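Local coordinates for protein pectate lyase (Erwinia chrysanthemi, PDB 1RU4) that cleaves pectate, the polygalacturonate backbone of plant pectin, by eliminative lysis, and is built as a parallel beta-helix, at residues A92-S97 with K120-T125; Y17-N22 with G56-P61. All blocks are in the same frame, centred on the assembly; numbering follows the deposited sequence.

The two contacts illustrate how a right-handed parallel beta-helix begins and how it propagates. Contact 2 comes first along the chain and closes before contact 1 opens; their centres lie about 10 Å apart, on the same side of the chain's centre. Strands 56-59 and 92-95 are neighbours in a parallel sheet, and strand 122-125 follows on the far side of 92-95, so that contact 1 joins one turn of the helix to the next by hydrogen bonds. Segment 17-22, by contrast, meets segment 56-61 by packing on Tyr58, without a backbone hydrogen bond between the two. The link is direct: Tyr58 of contact 2 bonds by its backbone to Val93 of contact 1.

Contact 1 of 2, residues A92-S97 with K120-T125; sequences AVFDFS and KGVEVT
Thr125 O is met three times where strand 92-95 runs out: Phe96 N donates to it over 2.9 Å, almost straight at 174°, Asp95 CA brings a C-H to 3.5 Å, and the Phe96 ring turns its edge to it, in plane. The parallel pairing thus carries one residue past the strand. At the other end, Gly121, with a positive phi of 74°, presents its O to Ala92 N at 3.0 Å; Ala92 O then accepts from Glu123 N, Phe94 N gives to Glu123 O, and Thr125 N returns to Phe94 O. The face of Ala92, Phe94, Val122 and Val124 is apolar. A chi1 of 176° leans Val122 CG1 along its strand to 3.5 Å from Phe94 CE1, and Phe96, from the loop just after, brings CE1 to 3.8 Å from Val124 CG1. On the other face Thr125 CG2 lies 3.9 Å from Val93 CG1, while Glu123 OE1 passes near Val93 CG2 and bonds His147, and OE2 pairs with Arg91. Asp95 OD1 takes Ser97 N from above the carboxylate plane, an Asx turn, and pairs with Arg126. In the beta-helix, strand 56-59 lies beyond 92-95, strand 145-147 beyond 122-125, and Phe110 of strand 110-112 packs against the apolar face.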
loop_
_atom_site.group_PDB
_atom_site.type_symbol
_atom_site.label_atom_id
_atom_site.label_comp_id
_atom_site.label_asym_id
_atom_site.label_seq_id
_atom_site.Cartn_x
_atom_site.Cartn_y
_atom_site.Cartn_z
ATOM N N ALA A 92 -6.708 -12.243 -10.479
ATOM C CA ALA A 92 -7.095 -13.456 -9.762
ATOM C C ALA A 92 -7.456 -13.054 -8.335
ATOM O O ALA A 92 -6.601 -12.589 -7.572
ATOM C CB ALA A 92 -5.956 -14.475 -9.759
ATOM N N VAL A 93 -8.727 -13.219 -7.989
ATOM C CA VAL A 93 -9.231 -12.819 -6.677
ATOM C C VAL A 93 -9.428 -14.021 -5.758
ATOM O O VAL A 93 -10.189 -14.934 -6.075
ATOM C CB VAL A 93 -10.578 -12.060 -6.810
ATOM C CG1 VAL A 93 -11.101 -11.658 -5.437
ATOM C CG2 VAL A 93 -10.406 -10.827 -7.690
ATOM N N PHE A 94 -8.718 -14.021 -4.632
ATOM C CA PHE A 94 -8.863 -15.067 -3.621
ATOM C C PHE A 94 -9.841 -14.597 -2.551
ATOM O O PHE A 94 -9.547 -13.676 -1.782
ATOM C CB PHE A 94 -7.505 -15.415 -3.002
ATOM C CG PHE A 94 -6.579 -16.134 -3.947
ATOM C CD1 PHE A 94 -5.985 -15.458 -5.008
ATOM C CD2 PHE A 94 -6.317 -17.493 -3.787
ATOM C CE1 PHE A 94 -5.146 -16.123 -5.899
ATOM C CE2 PHE A 94 -5.478 -18.169 -4.673
ATOM C CZ PHE A 94 -4.891 -17.481 -5.733
ATOM N N ASP A 95 -11.017 -15.222 -2.537
ATOM C CA ASP A 95 -12.105 -14.857 -1.634
ATOM C C ASP A 95 -12.184 -15.859 -0.486
ATOM O O ASP A 95 -12.539 -17.020 -0.690
ATOM C CB ASP A 95 -13.422 -14.846 -2.423
ATOM C CG ASP A 95 -14.607 -14.350 -1.609
ATOM O OD1 ASP A 95 -14.445 -13.998 -0.426
ATOM O OD2 ASP A 95 -15.718 -14.306 -2.178
ATOM N N PHE A 96 -11.867 -15.395 0.720
ATOM C CA PHE A 96 -11.866 -16.257 1.899
ATOM C C PHE A 96 -13.219 -16.406 2.596
ATOM O O PHE A 96 -13.323 -17.022 3.659
ATOM C CB PHE A 96 -10.749 -15.842 2.858
ATOM C CG PHE A 96 -9.374 -16.180 2.344
ATOM C CD1 PHE A 96 -8.730 -15.347 1.429
ATOM C CD2 PHE A 96 -8.742 -17.359 2.737
ATOM C CE1 PHE A 96 -7.481 -15.687 0.910
ATOM C CE2 PHE A 96 -7.495 -17.707 2.224
ATOM C CZ PHE A 96 -6.863 -16.870 1.309
ATOM N N SER A 97 -14.244 -15.811 1.989
ATOM C CA SER A 97 -15.646 -16.052 2.336
ATOM C C SER A 97 -16.194 -15.708 3.724
ATOM O O SER A 97 -17.296 -16.144 4.068
ATOM C CB SER A 97 -15.995 -17.512 2.020
ATOM O OG SER A 97 -15.640 -17.849 0.689
ATOM N N LYS A 120 1.806 -11.243 -8.554
ATOM C CA LYS A 120 1.413 -10.219 -9.521
ATOM C C LYS A 120 -0.019 -10.420 -10.012
ATOM O O LYS A 120 -0.384 -11.506 -10.458
ATOM C CB LYS A 120 2.385 -10.192 -10.709
ATOM C CG LYS A 120 2.158 -9.029 -11.666
ATOM C CD LYS A 120 3.240 -8.950 -12.733
ATOM C CE LYS A 120 3.022 -7.743 -13.634
ATOM N NZ LYS A 120 4.095 -7.597 -14.666
ATOM N N GLY A 121 -0.835 -9.376 -9.890
ATOM C CA GLY A 121 -2.211 -9.434 -10.363
ATOM C C GLY A 121 -3.156 -10.260 -9.510
ATOM O O GLY A 121 -4.184 -10.736 -9.996
ATOM N N VAL A 122 -2.822 -10.395 -8.230
ATOM C CA VAL A 122 -3.598 -11.201 -7.290
ATOM C C VAL A 122 -4.251 -10.324 -6.217
ATOM O O VAL A 122 -3.683 -9.316 -5.801
ATOM C CB VAL A 122 -2.681 -12.250 -6.612
ATOM C CG1 VAL A 122 -3.440 -13.043 -5.564
ATOM C CG2 VAL A 122 -2.086 -13.182 -7.665
ATOM N N GLU A 123 -5.459 -10.700 -5.797
ATOM C CA GLU A 123 -6.178 -9.979 -4.747
ATOM C C GLU A 123 -6.607 -10.909 -3.620
ATOM O O GLU A 123 -6.837 -12.097 -3.838
ATOM C CB GLU A 123 -7.426 -9.288 -5.311
ATOM C CG GLU A 123 -7.156 -8.296 -6.436
ATOM C CD GLU A 123 -8.389 -7.498 -6.848
ATOM O OE1 GLU A 123 -9.487 -7.718 -6.292
ATOM O OE2 GLU A 123 -8.254 -6.636 -7.739
ATOM N N VAL A 124 -6.705 -10.358 -2.413
ATOM C CA VAL A 124 -7.203 -11.095 -1.251
ATOM C C VAL A 124 -8.377 -10.314 -0.672
ATOM O O VAL A 124 -8.266 -9.111 -0.409
ATOM C CB VAL A 124 -6.125 -11.257 -0.148
ATOM C CG1 VAL A 124 -6.720 -11.964 1.072
ATOM C CG2 VAL A 124 -4.940 -12.044 -0.677
ATOM N N THR A 125 -9.497 -11.000 -0.478
ATOM C CA THR A 125 -10.694 -10.373 0.067
ATOM C C THR A 125 -11.431 -11.308 1.025
ATOM O O THR A 125 -11.337 -12.532 0.913
ATOM C CB THR A 125 -11.649 -9.898 -1.071
ATOM O OG1 THR A 125 -12.681 -9.069 -0.523
ATOM C CG2 THR A 125 -12.286 -11.086 -1.788
#

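Contact 2 of 2, residues Y17-N22 with G56-P61; sequences YYVAPN and GTYTIP
Tyr58 OH, hydrogen-bonded to Lys54 O, is hemmed in from the side of segment 17-22 by Ala20 CA at 3.5 Å and Pro21 CD at 3.6 Å, both in plain van der Waals contact. The ring that bears it carries most of the contact. Pro21 CG stands over one face, 3.8 Å from the centroid of the Tyr58 ring and 14° off its normal, a CH-pi interaction displaced somewhat toward the rim. The same CG is 3.4 Å from Thr57 O, so that the pyrrolidine ring spans the peptide of Thr57 and the aromatic ring after it. A chi1 of -65° allows this, for it sets Tyr58 CG beside its own backbone N, on the Thr57 side. In the right-handed beta-helix this is the N-terminal end: strand 16-19 pairs with strand 50-53, and the chain leaving it bends across Tyr58 of strand 56-59, which itself pairs with 92-95. At the end of strand 16-19, Val19 CG1 and, just after it, Ala20 C come to Tyr58 CE2 obliquely, at 4.0 Å and 3.5 Å respectively. Val19 also packs on Leu53 and on Ala41 of helix 38-44. On the side of its ring opposite Pro21, Tyr58 meets the nearly parallel ring of Phe94.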
loop_
_atom_site.group_PDB
_atom_site.type_symbol
_atom_site.label_atom_id
_atom_site.label_comp_id
_atom_site.label_asym_id
_atom_site.label_seq_id
_atom_site.Cartn_x
_atom_site.Cartn_y
_atom_site.Cartn_z
ATOM N N TYR A 17 2.931 -23.750 -14.283
ATOM C CA TYR A 17 1.879 -24.617 -13.761
ATOM C C TYR A 17 0.559 -23.891 -13.984
ATOM O O TYR A 17 0.289 -22.868 -13.349
ATOM C CB TYR A 17 2.075 -24.878 -12.265
ATOM C CG TYR A 17 3.354 -25.602 -11.929
ATOM C CD1 TYR A 17 4.496 -24.897 -11.555
ATOM C CD2 TYR A 17 3.430 -26.992 -12.004
ATOM C CE1 TYR A 17 5.684 -25.557 -11.264
ATOM C CE2 TYR A 17 4.614 -27.665 -11.717
ATOM C CZ TYR A 17 5.736 -26.942 -11.350
ATOM O OH TYR A 17 6.914 -27.602 -11.082
ATOM N N TYR A 18 -0.244 -24.398 -14.916
ATOM C CA TYR A 18 -1.534 -23.795 -15.229
ATOM C C TYR A 18 -2.590 -24.159 -14.193
ATOM O O TYR A 18 -2.877 -25.338 -13.959
ATOM C CB TYR A 18 -1.997 -24.211 -16.624
ATOM C CG TYR A 18 -1.178 -23.625 -17.753
ATOM C CD1 TYR A 18 0.046 -24.184 -18.120
ATOM C CD2 TYR A 18 -1.649 -22.533 -18.480
ATOM C CE1 TYR A 18 0.780 -23.670 -19.190
ATOM C CE2 TYR A 18 -0.926 -22.012 -19.549
ATOM C CZ TYR A 18 0.283 -22.585 -19.899
ATOM O OH TYR A 18 0.988 -22.076 -20.964
ATOM N N VAL A 19 -3.171 -23.129 -13.584
ATOM C CA VAL A 19 -4.154 -23.285 -12.522
ATOM C C VAL A 19 -5.443 -22.535 -12.860
ATOM O O VAL A 19 -5.413 -21.493 -13.513
ATOM C CB VAL A 19 -3.574 -22.755 -11.179
ATOM C CG1 VAL A 19 -4.650 -22.692 -10.096
ATOM C CG2 VAL A 19 -2.430 -23.646 -10.722
ATOM N N ALA A 20 -6.573 -23.096 -12.432
ATOM C CA ALA A 20 -7.878 -22.471 -12.621
ATOM C C ALA A 20 -8.744 -22.789 -11.405
ATOM O O ALA A 20 -8.433 -23.703 -10.643
ATOM C CB ALA A 20 -8.537 -22.992 -13.895
ATOM N N PRO A 21 -9.826 -22.017 -11.189
ATOM C CA PRO A 21 -10.712 -22.255 -10.044
ATOM C C PRO A 21 -11.282 -23.675 -9.997
ATOM O O PRO A 21 -11.459 -24.242 -8.918
ATOM C CB PRO A 21 -11.815 -21.218 -10.251
ATOM C CG PRO A 21 -11.082 -20.084 -10.890
ATOM C CD PRO A 21 -10.233 -20.800 -11.916
ATOM N N ASN A 22 -11.565 -24.243 -11.167
ATOM C CA ASN A 22 -12.101 -25.599 -11.247
ATOM C C ASN A 22 -11.022 -26.654 -11.496
ATOM O O ASN A 22 -11.328 -27.782 -11.887
ATOM C CB ASN A 22 -13.195 -25.686 -12.322
ATOM C CG ASN A 22 -12.667 -25.447 -13.728
ATOM O OD1 ASN A 22 -11.565 -24.928 -13.917
ATOM N ND2 ASN A 22 -13.458 -25.830 -14.724
ATOM N N GLY A 56 -9.988 -14.889 -12.659
ATOM C CA GLY A 56 -11.259 -15.285 -12.081
ATOM C C GLY A 56 -11.231 -15.216 -10.567
ATOM O O GLY A 56 -10.351 -14.577 -9.985
ATOM N N THR A 57 -12.196 -15.878 -9.934
ATOM C CA THR A 57 -12.301 -15.903 -8.479
ATOM C C THR A 57 -12.014 -17.297 -7.933
ATOM O O THR A 57 -12.576 -18.294 -8.398
ATOM C CB THR A 57 -13.704 -15.450 -8.005
ATOM O OG1 THR A 57 -13.946 -14.110 -8.453
ATOM C CG2 THR A 57 -13.799 -15.486 -6.482
ATOM N N TYR A 58 -11.109 -17.345 -6.958
ATOM C CA TYR A 58 -10.724 -18.570 -6.276
ATOM C C TYR A 58 -11.330 -18.511 -4.876
ATOM O O TYR A 58 -10.898 -17.725 -4.033
ATOM C CB TYR A 58 -9.197 -18.662 -6.218
ATOM C CG TYR A 58 -8.569 -18.794 -7.591
ATOM C CD1 TYR A 58 -8.482 -17.698 -8.451
ATOM C CD2 TYR A 58 -8.120 -20.030 -8.052
ATOM C CE1 TYR A 58 -7.972 -17.833 -9.743
ATOM C CE2 TYR A 58 -7.607 -20.178 -9.338
ATOM C CZ TYR A 58 -7.539 -19.077 -10.179
ATOM O OH TYR A 58 -7.065 -19.232 -11.462
ATOM N N THR A 59 -12.366 -19.315 -4.655
ATOM C CA THR A 59 -13.117 -19.267 -3.404
ATOM C C THR A 59 -12.691 -20.306 -2.369
ATOM O O THR A 59 -12.762 -21.511 -2.613
ATOM C CB THR A 59 -14.632 -19.406 -3.676
ATOM O OG1 THR A 59 -15.038 -18.405 -4.617
ATOM C CG2 THR A 59 -15.437 -19.241 -2.390
ATOM N N ILE A 60 -12.231 -19.824 -1.217
ATOM C CA ILE A 60 -11.873 -20.695 -0.100
ATOM C C ILE A 60 -13.088 -20.762 0.825
ATOM O O ILE A 60 -13.557 -19.734 1.314
ATOM C CB ILE A 60 -10.654 -20.154 0.700
ATOM C CG1 ILE A 60 -9.422 -20.009 -0.202
ATOM C CG2 ILE A 60 -10.325 -21.088 1.858
ATOM C CD1 ILE A 60 -9.378 -18.718 -1.006
ATOM N N PRO A 61 -13.626 -21.972 1.061
ATOM C CA PRO A 61 -14.795 -22.155 1.928
ATOM C C PRO A 61 -14.613 -21.613 3.343
ATOM O O PRO A 61 -13.524 -21.688 3.919
ATOM C CB PRO A 61 -14.972 -23.674 1.943
ATOM C CG PRO A 61 -14.470 -24.084 0.600
ATOM C CD PRO A 61 -13.211 -23.258 0.473
#